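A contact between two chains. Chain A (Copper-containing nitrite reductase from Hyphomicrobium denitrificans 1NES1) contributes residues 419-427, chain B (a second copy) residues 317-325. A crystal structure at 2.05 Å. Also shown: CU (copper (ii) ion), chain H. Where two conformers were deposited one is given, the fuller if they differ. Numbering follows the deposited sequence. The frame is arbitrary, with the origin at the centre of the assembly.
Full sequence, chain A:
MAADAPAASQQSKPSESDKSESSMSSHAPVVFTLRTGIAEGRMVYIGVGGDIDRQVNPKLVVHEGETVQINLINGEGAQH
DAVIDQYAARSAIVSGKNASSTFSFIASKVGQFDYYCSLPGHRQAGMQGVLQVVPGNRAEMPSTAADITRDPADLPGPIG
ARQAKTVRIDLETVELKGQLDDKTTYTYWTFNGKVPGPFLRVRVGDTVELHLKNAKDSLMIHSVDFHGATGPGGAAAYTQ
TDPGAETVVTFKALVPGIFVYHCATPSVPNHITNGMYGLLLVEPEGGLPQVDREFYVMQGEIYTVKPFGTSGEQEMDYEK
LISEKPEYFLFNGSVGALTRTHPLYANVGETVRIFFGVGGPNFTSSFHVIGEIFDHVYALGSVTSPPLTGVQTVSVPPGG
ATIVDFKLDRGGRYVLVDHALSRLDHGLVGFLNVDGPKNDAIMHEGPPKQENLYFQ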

# COMPACT_ATOMS: atom_id res chain seq x y z
N HIS A 419 14.54 35.79 -2.36
CA HIS A 419 14.40 35.68 -3.84
C HIS A 419 14.48 34.21 -4.26
O HIS A 419 14.52 33.97 -5.48
N ALA A 420 14.57 33.28 -3.30
CA ALA A 420 14.18 31.86 -3.52
C ALA A 420 12.64 31.83 -3.49
O ALA A 420 12.07 31.58 -2.41
N LEU A 421 12.01 32.18 -4.61
CA LEU A 421 10.68 32.83 -4.61
C LEU A 421 9.54 31.83 -4.41
O LEU A 421 8.40 32.32 -4.18
N SER A 422 9.81 30.53 -4.46
CA SER A 422 8.84 29.50 -4.03
C SER A 422 8.42 29.81 -2.58
O SER A 422 7.30 29.44 -2.19
N ARG A 423 9.24 30.54 -1.83
CA ARG A 423 8.95 30.81 -0.40
C ARG A 423 7.85 31.87 -0.28
O ARG A 423 7.30 31.97 0.81
N LEU A 424 7.51 32.57 -1.36
CA LEU A 424 6.25 33.37 -1.44
C LEU A 424 5.07 32.47 -1.06
O LEU A 424 4.21 32.89 -0.24
N ASP A 425 5.03 31.28 -1.64
CA ASP A 425 3.91 30.32 -1.50
C ASP A 425 3.96 29.64 -0.12
O ASP A 425 3.13 28.79 0.10
N HIS A 426 4.86 30.03 0.80
CA HIS A 426 4.95 29.51 2.20
C HIS A 426 4.88 30.64 3.24
O HIS A 426 5.25 30.37 4.42
N GLY A 427 4.42 31.84 2.86
CA GLY A 427 4.14 32.96 3.79
C GLY A 427 5.20 34.06 3.81
O GLY A 427 5.02 35.02 4.59
N ASP B 317 5.57 20.16 -12.40
CA ASP B 317 5.08 19.52 -11.17
C ASP B 317 4.98 20.58 -10.08
O ASP B 317 6.00 20.88 -9.46
N TYR B 318 3.78 21.11 -9.82
CA TYR B 318 3.57 22.22 -8.86
C TYR B 318 4.12 21.84 -7.49
O TYR B 318 4.77 22.67 -6.88
N GLU B 319 3.87 20.62 -7.00
CA GLU B 319 4.29 20.24 -5.62
C GLU B 319 5.82 20.28 -5.55
O GLU B 319 6.33 20.63 -4.50
N LYS B 320 6.52 19.95 -6.63
CA LYS B 320 8.01 19.96 -6.66
C LYS B 320 8.51 21.42 -6.67
O LYS B 320 9.46 21.74 -5.95
N LEU B 321 7.86 22.28 -7.45
CA LEU B 321 8.20 23.72 -7.54
C LEU B 321 8.10 24.36 -6.14
O LEU B 321 9.11 24.90 -5.71
N ILE B 322 6.97 24.28 -5.45
CA ILE B 322 6.77 24.96 -4.14
C ILE B 322 7.60 24.29 -3.04
O ILE B 322 7.83 24.97 -2.02
N SER B 323 8.04 23.05 -3.24
CA SER B 323 8.88 22.28 -2.26
C SER B 323 10.36 22.36 -2.63
O SER B 323 11.18 21.78 -1.87
N GLU B 324 10.70 22.99 -3.76
CA GLU B 324 12.11 23.24 -4.17
C GLU B 324 12.80 21.89 -4.41
O GLU B 324 13.87 21.66 -3.83
N LYS B 325 12.18 21.04 -5.22
CA LYS B 325 12.73 19.71 -5.59
C LYS B 325 12.76 19.62 -7.11
O LYS B 325 11.95 18.93 -7.71

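The most unusual feature of this contact is that the last turn of a helix in chain B is read through its carbonyl oxygens by side chains from a 3-10 segment in chain A. His A426 NE2 donates to Ile B322 O at 2.6 Å with an N-H...O angle of 156°, and the oxygen lies at the ring edge, near its plane, as a donor on that nitrogen requires. At the preceding carbonyl of chain B, Leu B321 O accepts from Ser A422 OG at 2.9 Å. Glu B324 N also donates to Leu B321 O within chain B, at 3.2 Å, part of a Schellman motif in which Glu B324 adopts positive phi (64°).

Glu B324 has its CA-to-CB bond toward chain A, and its m, t side chain meets the m, t, t side chain of Arg A423 in a two-pronged salt bridge. Arg A423 NE to Glu B324 OE2 is 3.0 Å at 169°, and Arg A423 NH2 to Glu B324 OE1 is 3.2 Å at 175°; these nearly linear angles place the carboxylate at the guanidinium edge. Arg A423 starts sideways, so its extended chain is what brings the charge across.

Ser A422 (m) points toward the helix at the nearest pair of CA atoms, Ser A422 CA to Ile B322 CA at 5.0 Å. Its CB lies 4.1 Å from Ile B322 CA, while its OG is 3.9 Å from Leu B321 CD1. Ile B322 (p, t) also packs against Asp A425 (m), with CG2 3.8 Å from Asp A425 OD2; Tyr B318 (chi1 t) brings its OH within 3.7 Å of that same OD2.

His A419 makes no contact with the chain B stretch: its NE2 binds the copper at 2.1 Å, alongside water 1 at 2.1 Å from CU and ligands elsewhere in the structure.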

# COMPACT_ATOMS: atom_id res chain seq x y z
CB HIS A 419 15.41 36.58 -4.56
CG HIS A 419 14.87 37.17 -5.82
ND1 HIS A 419 14.67 36.43 -6.96
CD2 HIS A 419 14.46 38.42 -6.13
CE1 HIS A 419 14.18 37.19 -7.91
NE2 HIS A 419 14.06 38.42 -7.43
CB ALA A 420 14.81 30.93 -2.50
CB LEU A 421 10.49 33.63 -5.91
CG LEU A 421 11.15 35.02 -5.92
CD1 LEU A 421 10.96 35.67 -7.27
CD2 LEU A 421 10.59 35.91 -4.81
CB SER A 422 9.38 28.10 -4.19
OG SER A 422 9.42 27.73 -5.57
CB ARG A 423 10.24 31.14 0.33
CG ARG A 423 11.21 29.97 0.32
CD ARG A 423 12.58 30.31 0.85
NE ARG A 423 13.51 29.29 0.39
CZ ARG A 423 14.82 29.28 0.59
NH1 ARG A 423 15.41 30.24 1.29
NH2 ARG A 423 15.54 28.29 0.10
CB LEU A 424 6.03 33.87 -2.87
CG LEU A 424 6.88 35.05 -3.33
CD1 LEU A 424 6.63 35.33 -4.81
CD2 LEU A 424 6.58 36.28 -2.47
CB ASP A 425 3.92 29.35 -2.68
CG ASP A 425 3.87 30.03 -4.04
OD1 ASP A 425 3.00 30.88 -4.22
OD2 ASP A 425 4.69 29.69 -4.91
CB HIS A 426 6.23 28.69 2.42
CG HIS A 426 6.29 27.42 1.63
ND1 HIS A 426 5.90 26.21 2.16
CD2 HIS A 426 6.74 27.17 0.38
CE1 HIS A 426 6.08 25.27 1.25
NE2 HIS A 426 6.61 25.83 0.15
CB ASP B 317 6.00 18.35 -10.82
CG ASP B 317 5.48 17.55 -9.64
OD1 ASP B 317 4.84 18.16 -8.76
OD2 ASP B 317 5.71 16.32 -9.63
CB TYR B 318 2.12 22.68 -8.74
CG TYR B 318 1.98 24.03 -8.07
CD1 TYR B 318 2.52 25.16 -8.67
CD2 TYR B 318 1.38 24.18 -6.82
CE1 TYR B 318 2.45 26.41 -8.06
CE2 TYR B 318 1.30 25.42 -6.21
CZ TYR B 318 1.84 26.54 -6.82
OH TYR B 318 1.80 27.79 -6.24
CB GLU B 319 3.73 18.89 -5.16
CG GLU B 319 4.25 18.43 -3.80
CD GLU B 319 3.87 19.28 -2.59
OE1 GLU B 319 4.74 19.99 -2.08
OE2 GLU B 319 2.70 19.22 -2.14
CB LYS B 320 8.52 19.17 -7.87
CG LYS B 320 8.53 17.66 -7.70
CD LYS B 320 9.01 16.97 -8.94
CE LYS B 320 8.83 15.47 -8.91
NZ LYS B 320 9.39 14.85 -10.14
CB LEU B 321 7.27 24.40 -8.56
CG LEU B 321 7.46 25.90 -8.72
CD1 LEU B 321 8.87 26.23 -9.15
CD2 LEU B 321 6.42 26.49 -9.68
CB ILE B 322 5.28 25.09 -3.75
CG1 ILE B 322 4.63 23.73 -3.46
CG2 ILE B 322 4.53 25.88 -4.81
CD1 ILE B 322 3.37 23.76 -2.61
CB SER B 323 8.49 20.81 -2.21
OG SER B 323 7.09 20.66 -2.03
CB GLU B 324 12.83 24.06 -3.09
CG GLU B 324 12.11 25.36 -2.76
CD GLU B 324 12.86 26.34 -1.87
OE1 GLU B 324 14.08 26.13 -1.68
OE2 GLU B 324 12.22 27.30 -1.38
CB LYS B 325 11.87 18.57 -5.02
CG LYS B 325 11.54 18.61 -3.55
CD LYS B 325 10.45 17.60 -3.21
CE LYS B 325 10.62 17.01 -1.83
NZ LYS B 325 9.32 16.67 -1.22
CU CU H . 13.14 39.95 -8.47
O HOH W 1 11.59 40.26 -7.03